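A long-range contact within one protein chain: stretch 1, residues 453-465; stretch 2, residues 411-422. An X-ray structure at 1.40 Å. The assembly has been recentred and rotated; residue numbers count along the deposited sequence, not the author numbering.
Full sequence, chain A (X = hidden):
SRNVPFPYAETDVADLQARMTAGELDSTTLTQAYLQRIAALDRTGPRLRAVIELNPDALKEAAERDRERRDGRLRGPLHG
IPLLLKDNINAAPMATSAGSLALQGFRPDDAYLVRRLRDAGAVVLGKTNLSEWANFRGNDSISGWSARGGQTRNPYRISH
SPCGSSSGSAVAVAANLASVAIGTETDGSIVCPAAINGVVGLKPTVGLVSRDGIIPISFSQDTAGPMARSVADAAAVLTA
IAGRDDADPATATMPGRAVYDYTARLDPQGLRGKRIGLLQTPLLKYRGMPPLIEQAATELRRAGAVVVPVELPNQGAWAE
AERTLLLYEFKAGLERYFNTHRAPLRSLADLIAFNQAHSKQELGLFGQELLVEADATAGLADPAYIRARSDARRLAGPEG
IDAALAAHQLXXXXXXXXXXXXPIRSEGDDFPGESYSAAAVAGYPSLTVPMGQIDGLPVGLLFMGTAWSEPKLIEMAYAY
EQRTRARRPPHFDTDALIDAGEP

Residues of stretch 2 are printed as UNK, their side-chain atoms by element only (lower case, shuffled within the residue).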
# COMPACT_ATOMS: atom_id res chain seq x y z
N GLN A 453 -4.11 -12.42 15.57
CA GLN A 453 -2.68 -12.36 15.84
C GLN A 453 -2.18 -13.74 16.24
O GLN A 453 -2.96 -14.60 16.66
CB GLN A 453 -2.39 -11.39 16.99
CG GLN A 453 -2.74 -9.93 16.71
CD GLN A 453 -2.45 -9.02 17.89
OE1 GLN A 453 -2.58 -7.80 17.79
NE2 GLN A 453 -2.05 -9.61 19.01
N ILE A 454 -0.88 -13.94 16.08
CA ILE A 454 -0.22 -15.17 16.49
C ILE A 454 0.93 -14.67 17.35
O ILE A 454 1.80 -13.93 16.88
CB ILE A 454 0.34 -15.96 15.28
CG1 ILE A 454 -0.80 -16.42 14.38
CG2 ILE A 454 1.14 -17.16 15.79
CD1 ILE A 454 -0.35 -17.15 13.12
N ASP A 455 0.92 -15.05 18.62
CA ASP A 455 1.96 -14.64 19.56
C ASP A 455 2.11 -13.12 19.62
O ASP A 455 3.22 -12.60 19.74
CB ASP A 455 3.29 -15.28 19.17
CG ASP A 455 3.26 -16.79 19.21
OD1 ASP A 455 2.88 -17.35 20.26
OD2 ASP A 455 3.61 -17.42 18.19
N GLY A 456 0.98 -12.41 19.52
CA GLY A 456 1.01 -10.96 19.59
C GLY A 456 1.32 -10.22 18.30
O GLY A 456 1.34 -8.99 18.29
N LEU A 457 1.57 -10.95 17.22
CA LEU A 457 1.89 -10.33 15.94
C LEU A 457 0.70 -10.47 14.98
O LEU A 457 0.15 -11.56 14.82
CB LEU A 457 3.14 -10.98 15.35
CG LEU A 457 4.39 -10.85 16.24
CD1 LEU A 457 5.54 -11.64 15.62
CD2 LEU A 457 4.77 -9.38 16.40
N PRO A 458 0.29 -9.37 14.34
CA PRO A 458 -0.85 -9.38 13.41
C PRO A 458 -0.78 -10.31 12.21
O PRO A 458 0.28 -10.53 11.62
CB PRO A 458 -0.95 -7.93 12.96
CG PRO A 458 -0.41 -7.16 14.11
CD PRO A 458 0.79 -7.99 14.52
N VAL A 459 -1.95 -10.83 11.85
CA VAL A 459 -2.14 -11.69 10.69
C VAL A 459 -3.36 -11.14 9.96
O VAL A 459 -4.32 -10.69 10.59
CB VAL A 459 -2.42 -13.16 11.10
CG1 VAL A 459 -2.75 -13.99 9.86
CG2 VAL A 459 -1.21 -13.74 11.81
N GLY A 460 -3.31 -11.15 8.63
CA GLY A 460 -4.43 -10.63 7.86
C GLY A 460 -5.09 -11.63 6.94
O GLY A 460 -4.52 -12.67 6.60
N LEU A 461 -6.32 -11.31 6.55
CA LEU A 461 -7.10 -12.12 5.62
C LEU A 461 -7.10 -11.38 4.29
O LEU A 461 -7.54 -10.22 4.21
CB LEU A 461 -8.54 -12.29 6.13
CG LEU A 461 -9.46 -13.12 5.22
CD1 LEU A 461 -8.96 -14.55 5.14
CD2 LEU A 461 -10.87 -13.07 5.78
N LEU A 462 -6.60 -12.04 3.26
CA LEU A 462 -6.51 -11.45 1.93
C LEU A 462 -7.70 -11.78 1.05
O LEU A 462 -8.17 -12.92 1.02
CB LEU A 462 -5.24 -11.97 1.24
CG LEU A 462 -4.98 -11.48 -0.19
CD1 LEU A 462 -4.50 -10.04 -0.16
CD2 LEU A 462 -3.93 -12.37 -0.84
N PHE A 463 -8.19 -10.77 0.34
CA PHE A 463 -9.29 -10.92 -0.61
C PHE A 463 -8.75 -10.52 -1.98
O PHE A 463 -8.10 -9.48 -2.12
CB PHE A 463 -10.47 -9.98 -0.30
CG PHE A 463 -11.23 -10.31 0.95
CD1 PHE A 463 -10.70 -10.01 2.20
CD2 PHE A 463 -12.50 -10.88 0.88
CE1 PHE A 463 -11.42 -10.27 3.37
CE2 PHE A 463 -13.23 -11.15 2.04
CZ PHE A 463 -12.69 -10.84 3.28
N MET A 464 -9.01 -11.34 -3.00
CA MET A 464 -8.58 -11.04 -4.36
C MET A 464 -9.75 -11.23 -5.31
O MET A 464 -10.57 -12.14 -5.13
CB MET A 464 -7.42 -11.94 -4.81
CG MET A 464 -6.11 -11.75 -4.04
SD MET A 464 -4.71 -12.62 -4.80
CE MET A 464 -5.17 -14.32 -4.49
N GLY A 465 -9.84 -10.37 -6.32
CA GLY A 465 -10.92 -10.47 -7.29
C GLY A 465 -10.43 -10.17 -8.68
O GLY A 465 -9.24 -9.90 -8.88
N UNK A 411 -16.89 -15.10 -6.34
CA UNK A 411 -16.83 -13.64 -6.34
C UNK A 411 -15.46 -13.17 -5.91
O UNK A 411 -15.03 -12.07 -6.27
o UNK A 411 -19.70 -12.68 -6.80
c UNK A 411 -19.28 -13.34 -5.83
o UNK A 411 -19.95 -14.22 -5.25
c UNK A 411 -17.87 -13.07 -5.38
N UNK A 412 -14.77 -13.99 -5.14
CA UNK A 412 -13.44 -13.65 -4.66
C UNK A 412 -12.70 -14.87 -4.16
O UNK A 412 -13.29 -15.93 -3.92
c UNK A 412 -13.54 -12.61 -3.54
N UNK A 413 -11.39 -14.70 -4.01
CA UNK A 413 -10.52 -15.74 -3.49
C UNK A 413 -9.97 -15.16 -2.19
O UNK A 413 -9.69 -13.96 -2.12
c UNK A 413 -9.78 -16.42 -5.87
c UNK A 413 -10.55 -17.74 -5.82
c UNK A 413 -9.37 -16.02 -4.45
c UNK A 413 -8.55 -16.56 -6.76
N UNK A 414 -9.85 -15.99 -1.17
CA UNK A 414 -9.31 -15.52 0.10
C UNK A 414 -8.24 -16.47 0.62
O UNK A 414 -8.18 -17.64 0.24
c UNK A 414 -10.40 -15.36 1.19
c UNK A 414 -11.46 -14.39 0.72
c UNK A 414 -11.00 -16.72 1.53
N UNK A 415 -7.38 -15.94 1.48
CA UNK A 415 -6.29 -16.72 2.06
C UNK A 415 -5.58 -15.85 3.07
O UNK A 415 -5.79 -14.64 3.13
c UNK A 415 -5.30 -17.12 0.96
N UNK A 416 -4.75 -16.47 3.93
CA UNK A 416 -4.03 -15.64 4.90
C UNK A 416 -3.12 -14.80 3.99
O UNK A 416 -2.64 -15.31 2.98
c UNK A 416 -3.23 -16.65 5.71
c UNK A 416 -4.49 -17.90 4.16
c UNK A 416 -4.04 -17.91 5.60
N UNK A 417 -2.89 -13.54 4.33
CA UNK A 417 -2.05 -12.69 3.49
C UNK A 417 -0.59 -13.13 3.48
O UNK A 417 0.03 -13.25 2.42
c UNK A 417 -1.38 -10.31 3.02
c UNK A 417 -2.14 -11.23 3.96
o UNK A 417 -3.52 -10.84 4.00
N UNK A 418 -0.05 -13.39 4.67
CA UNK A 418 1.33 -13.81 4.81
C UNK A 418 1.51 -14.32 6.24
O UNK A 418 0.53 -14.54 6.95
c UNK A 418 2.09 -11.50 5.55
o UNK A 418 3.65 -13.07 4.59
c UNK A 418 2.29 -12.62 4.53
N UNK A 419 2.76 -14.54 6.65
CA UNK A 419 3.02 -15.01 8.00
C UNK A 419 3.16 -13.81 8.92
O UNK A 419 2.66 -12.72 8.60
N UNK A 420 3.83 -13.97 10.05
CA UNK A 420 4.00 -12.86 10.98
C UNK A 420 5.37 -12.22 10.85
O UNK A 420 6.28 -12.76 10.22
c UNK A 420 2.40 -13.83 12.64
c UNK A 420 4.83 -14.37 12.81
c UNK A 420 3.81 -13.31 12.44
N UNK A 421 5.51 -11.04 11.45
CA UNK A 421 6.76 -10.30 11.42
C UNK A 421 7.91 -11.13 11.97
O UNK A 421 7.74 -11.92 12.90
c UNK A 421 6.62 -9.01 12.21
N UNK A 422 9.09 -10.93 11.39
CA UNK A 422 10.30 -11.64 11.78
C UNK A 422 11.32 -10.64 12.33
O UNK A 422 11.21 -9.44 12.10
c UNK A 422 11.12 -11.37 9.41
c UNK A 422 8.82 -11.26 8.19
c UNK A 422 10.15 -9.36 6.54
c UNK A 422 8.84 -9.69 6.32
c UNK A 422 10.16 -10.94 8.44
c UNK A 422 12.27 -10.69 9.14
c UNK A 422 8.17 -10.63 7.13
c UNK A 422 10.88 -12.33 10.54
n UNK A 422 12.09 -9.86 8.06
c UNK A 422 10.80 -9.99 7.61
O HOH W 1 -0.92 -12.14 7.52
O HOH W 2 0.93 -10.62 8.86
O HOH W 3 3.00 -9.52 12.06

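Position 411 carries two side-chain carbons, the second bearing two oxygens: a carboxylate one methylene from CA. Its end leads away from stretch 1, and both oxygens are hydrogen-bonded elsewhere in the structure. This is Asp411.

Position 412 has a single side-chain carbon, hence Ala412; its CA lies 3.3 Å from Met464 O, a CA-H...O contact.

Position 413 shows four carbons forked at the second, with chi1 -57° and chi2 175°: Leu413. Its backbone pairs with Met464 in both directions, Leu413 N to Met464 O at 2.9 Å and Met464 N to Leu413 O at 2.8 Å, and the two side chains share one face of the sheet.

At position 414, one carbon carries two others, the fork of a valine. Val414 lies on the same face as Phe463, and its CG1 sits 4.1 Å from the ring centroid of Phe463, 28° off the ring normal, so the methyl rests over the ring face.

Position 415 again has one carbon: Ala415. The bond from Leu462 N to Ala415 O is short at 2.7 Å; the return bond from Ala415 N to Leu462 O is longer, 3.2 Å, with an angle of 144°.

Position 416 has three carbons closing a ring onto the backbone N, which identifies Pro416. A ring nitrogen has no hydrogen to donate, and this residue falls at a non-hydrogen-bonded pair with Leu461.

Position 417 has one carbon bearing an oxygen and a carbon: Thr417. Its N donates to Gly460 O at 2.9 Å, while OG1 lies 3.4 Å from Leu462 CB. An ideal CB on Gly460 would come 3.4 Å from that OG1.

Position 418 repeats the pattern, Thr418, but its side chain comes no nearer to stretch 1 than 6.2 Å, from Thr418 CG2 to Gly460 N. Water 1 accepts from Thr418 N (3.2 Å) and Gly460 N (2.8 Å).

Position 419 has no side-chain atoms: Gly419. Water 2 donates to Gly419 O (2.7 Å) and Pro458 O (2.8 Å).

Position 420, one carbon with two branches, is Val420. Its CG1 approaches Val459 CG2 at 3.7 Å and Ile454 CB at 4.0 Å; its CB lies 3.8 Å from Leu457 CB.

Position 421 has one carbon: Ala421, whose CB is 4.4 Å from Leu457 CD1.

Position 422 has one carbon leading to fused five- and six-membered rings with one nitrogen: Trp422, pointing away.

The contact thus joins antiparallel strands at 161° by five direct backbone hydrogen bonds. Beyond Thr417, waters bridge the backbones and Val420 packs against apolar side chains, extending an interface that buries 775 Å².

Stretch 2 411-422: DALVAPTTGVAW
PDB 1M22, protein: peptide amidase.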